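Local atomic coordinates of mRNA export factor (Human herpesvirus 1, PDB entry 4YXP), a protein that regulates viral gene expression, exports intronless viral mRNAs from the nucleus and helps shut off host protein synthesis. Residues B[83-89]-B[125-129]. Residues are numbered along the deposited sequence; the frame is centred on the assembly and turned at random.
Sequences PSLYRTF and WCKMC
The indole nitrogen of Trp-125 gives its hydrogen to Asp-140 OD2, while the far end of the same ring system reaches across to the backbone of Tyr-86. There Trp-125 CH2 lies 3.7 Å from Tyr-86 N, which sits at the ring's edge and in its plane. With CG anti to the backbone N (chi1 180°), the indole extends away from its own helix, its benzo end leading. Tyr-86 crosses it at about a right angle, its CB 4.1 Å from Trp-125 CH2, and directs its hydroxyl away from the indole to hydrogen-bond Pro-135 O. Leu-85 and Phe-89 lie together on one side of the indole plane and approach it obliquely. Leu-85 CD2 comes within 3.8 Å of Trp-125 CZ3; the Phe-89 ring, tilted 61° to the indole, meets Trp-125 CZ2 through CE2 at 4.0 Å.

These side chains bridge helices 75-91 and 112-132, the first and third of three consecutive helices in the folded C-terminal part of ICP27. The two segments cross at -97° with their axes 11.3 Å apart, a wide spacing filled chiefly by the indole. Over its other face come two sulfur residues from its own helix. Met-128 is bent at its second and third torsions, which folds CE above the rim of the indole, while its SD touches Pro-83 CD at 4.1 Å. Cys-129 SG, above the same face, also makes a sulfur-aromatic contact at the edge of the Tyr-86 ring, 5.0 Å from the centroid. The second subunit joins in: its Tyr-268 packs on Leu-85 and makes an edge-to-face contact with Phe-89, and its Phe-269 packs on Trp-125, both belonging to the C-terminal region important for homodimerization.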
loop_
_atom_site.group_PDB
_atom_site.type_symbol
_atom_site.label_atom_id
_atom_site.label_comp_id
_atom_site.label_asym_id
_atom_site.label_seq_id
_atom_site.Cartn_x
_atom_site.Cartn_y
_atom_site.Cartn_z
ATOM N N PRO B 83 -2.903 -24.452 18.330
ATOM C CA PRO B 83 -1.753 -25.364 18.310
ATOM C C PRO B 83 -1.748 -26.326 17.120
ATOM O O PRO B 83 -0.676 -26.657 16.614
ATOM C CB PRO B 83 -1.896 -26.121 19.632
ATOM C CG PRO B 83 -2.555 -25.133 20.534
ATOM C CD PRO B 83 -3.533 -24.399 19.659
ATOM N N SER B 84 -2.925 -26.756 16.677
ATOM C CA SER B 84 -3.035 -27.671 15.546
ATOM C C SER B 84 -2.507 -27.034 14.260
ATOM O O SER B 84 -1.715 -27.634 13.533
ATOM C CB SER B 84 -4.489 -28.105 15.350
ATOM O OG SER B 84 -4.634 -28.895 14.184
ATOM N N LEU B 85 -2.956 -25.817 13.979
ATOM C CA LEU B 85 -2.524 -25.117 12.776
ATOM C C LEU B 85 -1.026 -24.840 12.858
ATOM O O LEU B 85 -0.300 -24.971 11.869
ATOM C CB LEU B 85 -3.309 -23.815 12.600
ATOM C CG LEU B 85 -2.994 -22.990 11.348
ATOM C CD1 LEU B 85 -3.362 -23.753 10.088
ATOM C CD2 LEU B 85 -3.720 -21.644 11.392
ATOM N N TYR B 86 -0.580 -24.459 14.052
ATOM C CA TYR B 86 0.827 -24.185 14.320
ATOM C C TYR B 86 1.662 -25.399 13.946
ATOM O O TYR B 86 2.689 -25.285 13.278
ATOM C CB TYR B 86 1.012 -23.827 15.799
ATOM C CG TYR B 86 2.423 -23.488 16.230
ATOM C CD1 TYR B 86 3.391 -24.474 16.358
ATOM C CD2 TYR B 86 2.774 -22.185 16.549
ATOM C CE1 TYR B 86 4.679 -24.167 16.766
ATOM C CE2 TYR B 86 4.060 -21.868 16.959
ATOM C CZ TYR B 86 5.006 -22.862 17.065
ATOM O OH TYR B 86 6.283 -22.555 17.478
ATOM N N ARG B 87 1.197 -26.566 14.384
ATOM C CA ARG B 87 1.880 -27.826 14.135
ATOM C C ARG B 87 1.951 -28.124 12.634
ATOM O O ARG B 87 2.962 -28.614 12.131
ATOM C CB ARG B 87 1.156 -28.953 14.886
ATOM C CG ARG B 87 2.015 -30.152 15.220
ATOM C CD ARG B 87 1.484 -30.899 16.444
ATOM N NE ARG B 87 0.148 -31.458 16.233
ATOM C CZ ARG B 87 -0.963 -31.068 16.857
ATOM N NH1 ARG B 87 -0.943 -30.092 17.761
ATOM N NH2 ARG B 87 -2.113 -31.668 16.579
ATOM N N THR B 88 0.875 -27.811 11.921
ATOM C CA THR B 88 0.818 -28.005 10.475
ATOM C C THR B 88 1.819 -27.093 9.749
ATOM O O THR B 88 2.526 -27.535 8.838
ATOM C CB THR B 88 -0.617 -27.752 9.947
ATOM O OG1 THR B 88 -1.498 -28.753 10.478
ATOM C CG2 THR B 88 -0.672 -27.793 8.421
ATOM N N PHE B 89 1.877 -25.825 10.149
ATOM C CA PHE B 89 2.865 -24.898 9.603
ATOM C C PHE B 89 4.283 -25.421 9.802
ATOM O O PHE B 89 5.058 -25.519 8.852
ATOM C CB PHE B 89 2.757 -23.519 10.264
ATOM C CG PHE B 89 1.554 -22.713 9.844
ATOM C CD1 PHE B 89 0.881 -22.977 8.662
ATOM C CD2 PHE B 89 1.107 -21.674 10.641
ATOM C CE1 PHE B 89 -0.214 -22.223 8.290
ATOM C CE2 PHE B 89 0.014 -20.918 10.275
ATOM C CZ PHE B 89 -0.649 -21.192 9.099
ATOM N N TRP B 125 -2.798 -14.246 16.814
ATOM C CA TRP B 125 -1.984 -15.445 16.614
ATOM C C TRP B 125 -0.794 -15.434 17.568
ATOM O O TRP B 125 -0.494 -16.438 18.214
ATOM C CB TRP B 125 -1.509 -15.532 15.159
ATOM C CG TRP B 125 -0.657 -16.731 14.844
ATOM C CD1 TRP B 125 0.692 -16.747 14.626
ATOM C CD2 TRP B 125 -1.102 -18.088 14.698
ATOM N NE1 TRP B 125 1.114 -18.030 14.357
ATOM C CE2 TRP B 125 0.032 -18.869 14.396
ATOM C CE3 TRP B 125 -2.348 -18.716 14.797
ATOM C CZ2 TRP B 125 -0.044 -20.247 14.194
ATOM C CZ3 TRP B 125 -2.421 -20.085 14.595
ATOM C CH2 TRP B 125 -1.276 -20.834 14.298
ATOM N N CYS B 126 -0.122 -14.290 17.661
ATOM C CA CYS B 126 0.986 -14.135 18.596
ATOM C C CYS B 126 0.520 -14.340 20.034
ATOM O O CYS B 126 1.216 -14.961 20.837
ATOM C CB CYS B 126 1.632 -12.756 18.450
ATOM S SG CYS B 126 2.620 -12.566 16.956
ATOM N N LYS B 127 -0.658 -13.816 20.362
ATOM C CA LYS B 127 -1.164 -13.924 21.724
ATOM C C LYS B 127 -1.491 -15.377 22.052
ATOM O O LYS B 127 -1.328 -15.820 23.191
ATOM C CB LYS B 127 -2.401 -13.045 21.933
ATOM C CG LYS B 127 -2.789 -12.942 23.403
ATOM C CD LYS B 127 -4.018 -12.084 23.649
ATOM C CE LYS B 127 -4.363 -12.080 25.136
ATOM N NZ LYS B 127 -5.498 -11.183 25.475
ATOM N N MET B 128 -1.947 -16.118 21.049
ATOM C CA MET B 128 -2.255 -17.532 21.227
ATOM C C MET B 128 -0.971 -18.325 21.469
ATOM O O MET B 128 -0.928 -19.197 22.341
ATOM C CB MET B 128 -3.010 -18.070 20.007
ATOM C CG MET B 128 -3.334 -19.565 20.065
ATOM S SD MET B 128 -1.972 -20.637 19.555
ATOM C CE MET B 128 -1.770 -20.164 17.839
ATOM N N CYS B 129 0.076 -18.019 20.706
ATOM C CA CYS B 129 1.365 -18.691 20.875
ATOM C C CYS B 129 1.908 -18.456 22.280
ATOM O O CYS B 129 2.391 -19.382 22.939
ATOM C CB CYS B 129 2.379 -18.196 19.837
ATOM S SG CYS B 129 2.073 -18.740 18.131
#